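PDB 3HV0: tryptophanyl-tRNA synthetase from Cryptosporidium parvum Iowa II, which probably catalyses the ATP-dependent attachment of L-tryptophan to tRNA(Trp), here seen as the part of a longer chain that holds the class I synthetase core. Local coordinates for residues P109-L114 with S208-I213; L151-I154 with E159-A162. All coordinates share one frame; numbering follows the deposited sequence.

Contact 1. Residues P109-L114 with S208-I213; sequences PLVIQL and SSFPHI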
loop_
_atom_site.group_PDB
_atom_site.type_symbol
_atom_site.label_atom_id
_atom_site.label_comp_id
_atom_site.label_asym_id
_atom_site.label_seq_id
_atom_site.Cartn_x
_atom_site.Cartn_y
_atom_site.Cartn_z
ATOM N N PRO A 109 -19.654 -18.003 -0.776
ATOM C CA PRO A 109 -18.509 -17.489 -1.540
ATOM C C PRO A 109 -17.248 -17.592 -0.758
ATOM O O PRO A 109 -17.315 -17.545 0.463
ATOM C CB PRO A 109 -18.844 -16.009 -1.762
ATOM C CG PRO A 109 -20.303 -15.922 -1.645
ATOM C CD PRO A 109 -20.725 -16.996 -0.667
ATOM N N LEU A 110 -16.117 -17.710 -1.461
ATOM C CA LEU A 110 -14.782 -17.774 -0.847
ATOM C C LEU A 110 -13.846 -16.813 -1.542
ATOM O O LEU A 110 -13.964 -16.577 -2.737
ATOM C CB LEU A 110 -14.210 -19.206 -0.940
ATOM C CG LEU A 110 -12.702 -19.453 -0.725
ATOM C CD1 LEU A 110 -12.331 -19.259 0.713
ATOM C CD2 LEU A 110 -12.355 -20.862 -1.194
ATOM N N VAL A 111 -12.888 -16.313 -0.774
ATOM C CA VAL A 111 -11.958 -15.279 -1.185
ATOM C C VAL A 111 -10.565 -15.723 -0.701
ATOM O O VAL A 111 -10.452 -16.077 0.449
ATOM C CB VAL A 111 -12.418 -13.942 -0.527
ATOM C CG1 VAL A 111 -11.263 -13.223 0.150
ATOM C CG2 VAL A 111 -13.176 -13.059 -1.547
ATOM N N ILE A 112 -9.545 -15.774 -1.573
ATOM C CA ILE A 112 -8.231 -16.335 -1.248
ATOM C C ILE A 112 -7.059 -15.375 -1.645
ATOM O O ILE A 112 -6.914 -15.026 -2.809
ATOM C CB ILE A 112 -8.016 -17.681 -1.950
ATOM C CG1 ILE A 112 -9.158 -18.672 -1.626
ATOM C CG2 ILE A 112 -6.729 -18.303 -1.532
ATOM C CD1 ILE A 112 -9.035 -20.042 -2.282
ATOM N N GLN A 113 -6.208 -15.002 -0.684
ATOM C CA GLN A 113 -5.158 -14.005 -0.902
ATOM C C GLN A 113 -3.758 -14.628 -1.023
ATOM O O GLN A 113 -3.275 -15.297 -0.097
ATOM C CB GLN A 113 -5.153 -12.994 0.253
ATOM C CG GLN A 113 -4.029 -11.959 0.179
ATOM C CD GLN A 113 -3.987 -11.021 1.395
ATOM O OE1 GLN A 113 -3.944 -11.476 2.531
ATOM N NE2 GLN A 113 -4.004 -9.715 1.150
ATOM N N LEU A 114 -3.115 -14.444 -2.163
ATOM C CA LEU A 114 -1.747 -14.883 -2.284
ATOM C C LEU A 114 -0.838 -13.692 -1.977
ATOM O O LEU A 114 -0.832 -12.714 -2.698
ATOM C CB LEU A 114 -1.515 -15.493 -3.653
ATOM C CG LEU A 114 -2.139 -16.898 -3.631
ATOM C CD1 LEU A 114 -3.128 -17.140 -4.768
ATOM C CD2 LEU A 114 -1.035 -17.935 -3.562
ATOM N N SER A 208 -16.497 -4.829 2.495
ATOM C CA SER A 208 -16.238 -3.642 1.708
ATOM C C SER A 208 -15.090 -3.901 0.703
ATOM O O SER A 208 -15.139 -3.407 -0.421
ATOM C CB SER A 208 -15.922 -2.420 2.593
ATOM O OG SER A 208 -14.715 -2.594 3.334
ATOM N N SER A 209 -14.098 -4.700 1.083
ATOM C CA SER A 209 -12.906 -4.903 0.227
ATOM C C SER A 209 -13.153 -5.701 -1.050
ATOM O O SER A 209 -12.218 -5.934 -1.828
ATOM C CB SER A 209 -11.798 -5.553 1.019
ATOM O OG SER A 209 -11.301 -4.624 1.952
ATOM N N PHE A 210 -14.403 -6.120 -1.257
ATOM C CA PHE A 210 -14.798 -6.845 -2.465
ATOM C C PHE A 210 -16.093 -6.258 -3.007
ATOM O O PHE A 210 -17.134 -6.901 -2.953
ATOM C CB PHE A 210 -14.965 -8.351 -2.183
ATOM C CG PHE A 210 -13.721 -9.009 -1.689
ATOM C CD1 PHE A 210 -12.739 -9.417 -2.583
ATOM C CD2 PHE A 210 -13.502 -9.185 -0.335
ATOM C CE1 PHE A 210 -11.569 -10.013 -2.136
ATOM C CE2 PHE A 210 -12.330 -9.777 0.109
ATOM C CZ PHE A 210 -11.367 -10.192 -0.791
ATOM N N PRO A 211 -16.027 -5.019 -3.527
ATOM C CA PRO A 211 -17.219 -4.384 -4.099
ATOM C C PRO A 211 -17.878 -5.184 -5.241
ATOM O O PRO A 211 -19.104 -5.149 -5.371
ATOM C CB PRO A 211 -16.689 -3.032 -4.601
ATOM C CG PRO A 211 -15.226 -3.204 -4.722
ATOM C CD PRO A 211 -14.836 -4.171 -3.676
ATOM N N HIS A 212 -17.080 -5.919 -6.028
ATOM C CA HIS A 212 -17.596 -6.619 -7.211
ATOM C C HIS A 212 -18.245 -7.969 -6.911
ATOM O O HIS A 212 -18.699 -8.637 -7.841
ATOM C CB HIS A 212 -16.523 -6.812 -8.290
ATOM C CG HIS A 212 -15.769 -5.568 -8.634
ATOM N ND1 HIS A 212 -16.386 -4.369 -8.915
ATOM C CD2 HIS A 212 -14.437 -5.340 -8.735
ATOM C CE1 HIS A 212 -15.463 -3.450 -9.164
ATOM N NE2 HIS A 212 -14.270 -4.015 -9.063
ATOM N N ILE A 213 -18.300 -8.380 -5.646
ATOM C CA ILE A 213 -19.223 -9.462 -5.249
ATOM C C ILE A 213 -20.303 -9.028 -4.265
ATOM O O ILE A 213 -21.460 -9.436 -4.406
ATOM C CB ILE A 213 -18.520 -10.730 -4.683
ATOM C CG1 ILE A 213 -17.086 -10.462 -4.262
ATOM C CG2 ILE A 213 -18.476 -11.793 -5.718
ATOM C CD1 ILE A 213 -16.289 -11.739 -4.057
#
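Val111, on strand 110-114 next to the edge strand of the sheet, and Phe210, at the N-cap position of helix 211-214, reach for each other from opposite directions. The isopropyl group of Val111 meets one face of the phenyl ring: CG2 stands 3.5 Å from the centroid of the Phe210 ring, 15° off the ring normal, a CH-pi contact. Within that face CG2 is displaced toward the rim, while CG1 comes in over the CZ end of the same face, modelled too close to rely on. The first torsion of Phe210 sets its CG anti to the carbonyl carbon (chi1 -60°), and the ring extends from the loop toward the strand. Val111 CG2 also meets Ile213 CD1 at 4.2 Å, which adds a looser aliphatic contact from the first turn of the helix. That turn is marked by the bond from Ile213 N to Phe210 O, 3.3 Å long. Two residues further along the strand, Gln113 touches the bound tryptophan. The arrangement is a hydrophobic seam between a parallel strand of the class I Rossmann-like catalytic domain and the helical layer packed on its sheet.

Contact 2. Residues L151-I154 with E159-A162; sequences LTFI and EYIA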
loop_
_atom_site.group_PDB
_atom_site.type_symbol
_atom_site.label_atom_id
_atom_site.label_comp_id
_atom_site.label_asym_id
_atom_site.label_seq_id
_atom_site.Cartn_x
_atom_site.Cartn_y
_atom_site.Cartn_z
ATOM N N LEU A 151 -17.982 -19.888 -7.024
ATOM C CA LEU A 151 -18.035 -19.428 -5.637
ATOM C C LEU A 151 -16.703 -18.957 -5.093
ATOM O O LEU A 151 -16.630 -18.564 -3.927
ATOM C CB LEU A 151 -18.579 -20.540 -4.729
ATOM C CG LEU A 151 -20.101 -20.713 -4.712
ATOM C CD1 LEU A 151 -20.450 -21.872 -3.797
ATOM C CD2 LEU A 151 -20.815 -19.412 -4.278
ATOM N N THR A 152 -15.648 -18.971 -5.907
ATOM C CA THR A 152 -14.310 -18.693 -5.392
ATOM C C THR A 152 -13.609 -17.602 -6.166
ATOM O O THR A 152 -13.563 -17.661 -7.397
ATOM C CB THR A 152 -13.408 -19.944 -5.465
ATOM O OG1 THR A 152 -14.061 -21.039 -4.830
ATOM C CG2 THR A 152 -12.051 -19.688 -4.789
ATOM N N PHE A 153 -13.026 -16.646 -5.432
ATOM C CA PHE A 153 -12.237 -15.574 -6.015
ATOM C C PHE A 153 -10.830 -15.608 -5.439
ATOM O O PHE A 153 -10.626 -15.415 -4.247
ATOM C CB PHE A 153 -12.909 -14.203 -5.784
ATOM C CG PHE A 153 -12.040 -13.042 -6.165
ATOM C CD1 PHE A 153 -11.535 -12.938 -7.441
ATOM C CD2 PHE A 153 -11.682 -12.076 -5.233
ATOM C CE1 PHE A 153 -10.699 -11.886 -7.791
ATOM C CE2 PHE A 153 -10.851 -11.008 -5.589
ATOM C CZ PHE A 153 -10.370 -10.921 -6.874
ATOM N N ILE A 154 -9.848 -15.864 -6.293
ATOM C CA ILE A 154 -8.452 -15.940 -5.874
ATOM C C ILE A 154 -7.728 -14.733 -6.462
ATOM O O ILE A 154 -8.095 -14.264 -7.545
ATOM C CB ILE A 154 -7.794 -17.252 -6.352
ATOM C CG1 ILE A 154 -8.725 -18.443 -6.039
ATOM C CG2 ILE A 154 -6.377 -17.419 -5.739
ATOM C CD1 ILE A 154 -8.155 -19.845 -6.360
ATOM N N GLU A 159 -1.785 -7.740 -7.661
ATOM C CA GLU A 159 -2.767 -7.482 -8.693
ATOM C C GLU A 159 -4.067 -6.891 -8.209
ATOM O O GLU A 159 -4.754 -6.276 -8.997
ATOM C CB GLU A 159 -2.978 -8.724 -9.523
ATOM C CG GLU A 159 -1.878 -8.851 -10.559
ATOM C CD GLU A 159 -1.906 -10.138 -11.305
ATOM O OE1 GLU A 159 -2.718 -11.021 -10.964
ATOM O OE2 GLU A 159 -1.094 -10.260 -12.241
ATOM N N TYR A 160 -4.369 -7.032 -6.917
ATOM C CA TYR A 160 -5.644 -6.597 -6.337
ATOM C C TYR A 160 -5.467 -5.505 -5.302
ATOM O O TYR A 160 -6.435 -5.119 -4.650
ATOM C CB TYR A 160 -6.347 -7.798 -5.701
ATOM C CG TYR A 160 -7.817 -7.596 -5.364
ATOM C CD1 TYR A 160 -8.759 -7.427 -6.361
ATOM C CD2 TYR A 160 -8.255 -7.619 -4.049
ATOM C CE1 TYR A 160 -10.104 -7.251 -6.059
ATOM C CE2 TYR A 160 -9.573 -7.424 -3.736
ATOM C CZ TYR A 160 -10.502 -7.251 -4.744
ATOM O OH TYR A 160 -11.829 -7.077 -4.428
ATOM N N ILE A 161 -4.248 -4.985 -5.177
ATOM C CA ILE A 161 -3.910 -4.035 -4.133
ATOM C C ILE A 161 -4.804 -2.784 -4.138
ATOM O O ILE A 161 -5.178 -2.279 -3.082
ATOM C CB ILE A 161 -2.395 -3.624 -4.199
ATOM C CG1 ILE A 161 -2.049 -2.716 -3.021
ATOM C CG2 ILE A 161 -2.035 -2.951 -5.508
ATOM C CD1 ILE A 161 -2.195 -3.399 -1.693
ATOM N N ALA A 162 -5.142 -2.292 -5.327
ATOM C CA ALA A 162 -5.935 -1.082 -5.467
ATOM C C ALA A 162 -7.310 -1.250 -4.907
ATOM O O ALA A 162 -7.837 -0.338 -4.294
ATOM C CB ALA A 162 -6.035 -0.686 -6.930
#
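The ring of Phe153 turns its edge to one face of Tyr160, a T-shaped pair with centroids 5.2 Å apart and planes at 66°. Phe153 CE2 sits 3.8 Å above the plane of the Tyr160 ring, shifted toward its rim, and Phe153 CZ approaches Tyr160 CE1 at 3.8 Å. Seen from the phenylalanine, Tyr160 CD1 lies at the edge in the ring plane. Both side chains have CG anti to the backbone N (chi1 171° for Phe153, -165° for Tyr160), which carries one ring off strand 152-156 and the other off the start of helix 157-174 until they meet. Further aromatics extend the cluster: Phe155 meets both rings, and Phe210 packs with Tyr160 at a small angle between planes. The phenol hydroxyl points beyond the pair and is hydrogen-bonded to Ser209 O. Just after Tyr160, Ile161 packs against Ala162 of the second subunit, and Ala162 against Ile161 of that subunit. The pairing itself is wholly apolar, resting on dispersion and on the attraction between the weakly positive C-H edge of Phe153 and the pi cloud of Tyr160, while the buried phenol has its polar need met by a backbone carbonyl.

In the fold
Contacts 1 and 2 have centres 6 Å apart in the same catalytic domain and share its sheet, where strands 110-114 and 152-156 run as parallel neighbours. Backbone bonds join them there, Leu110 N to Leu151 O at 2.7 Å and Leu110 O to Phe153 N at 2.9 Å. Along the chain, 109-114 comes first, then both segments of contact 2, then 208-213. Strand 152-156 is the outermost at its end of the sheet within the chain, with 110-114 between it and strand 76-81. Contact 1 includes Gln113 of the tryptophan pocket, and in contact 2 Ile161 and Ala162 pack on the second subunit, so the two lie between the substrate site and part of the dimer interface.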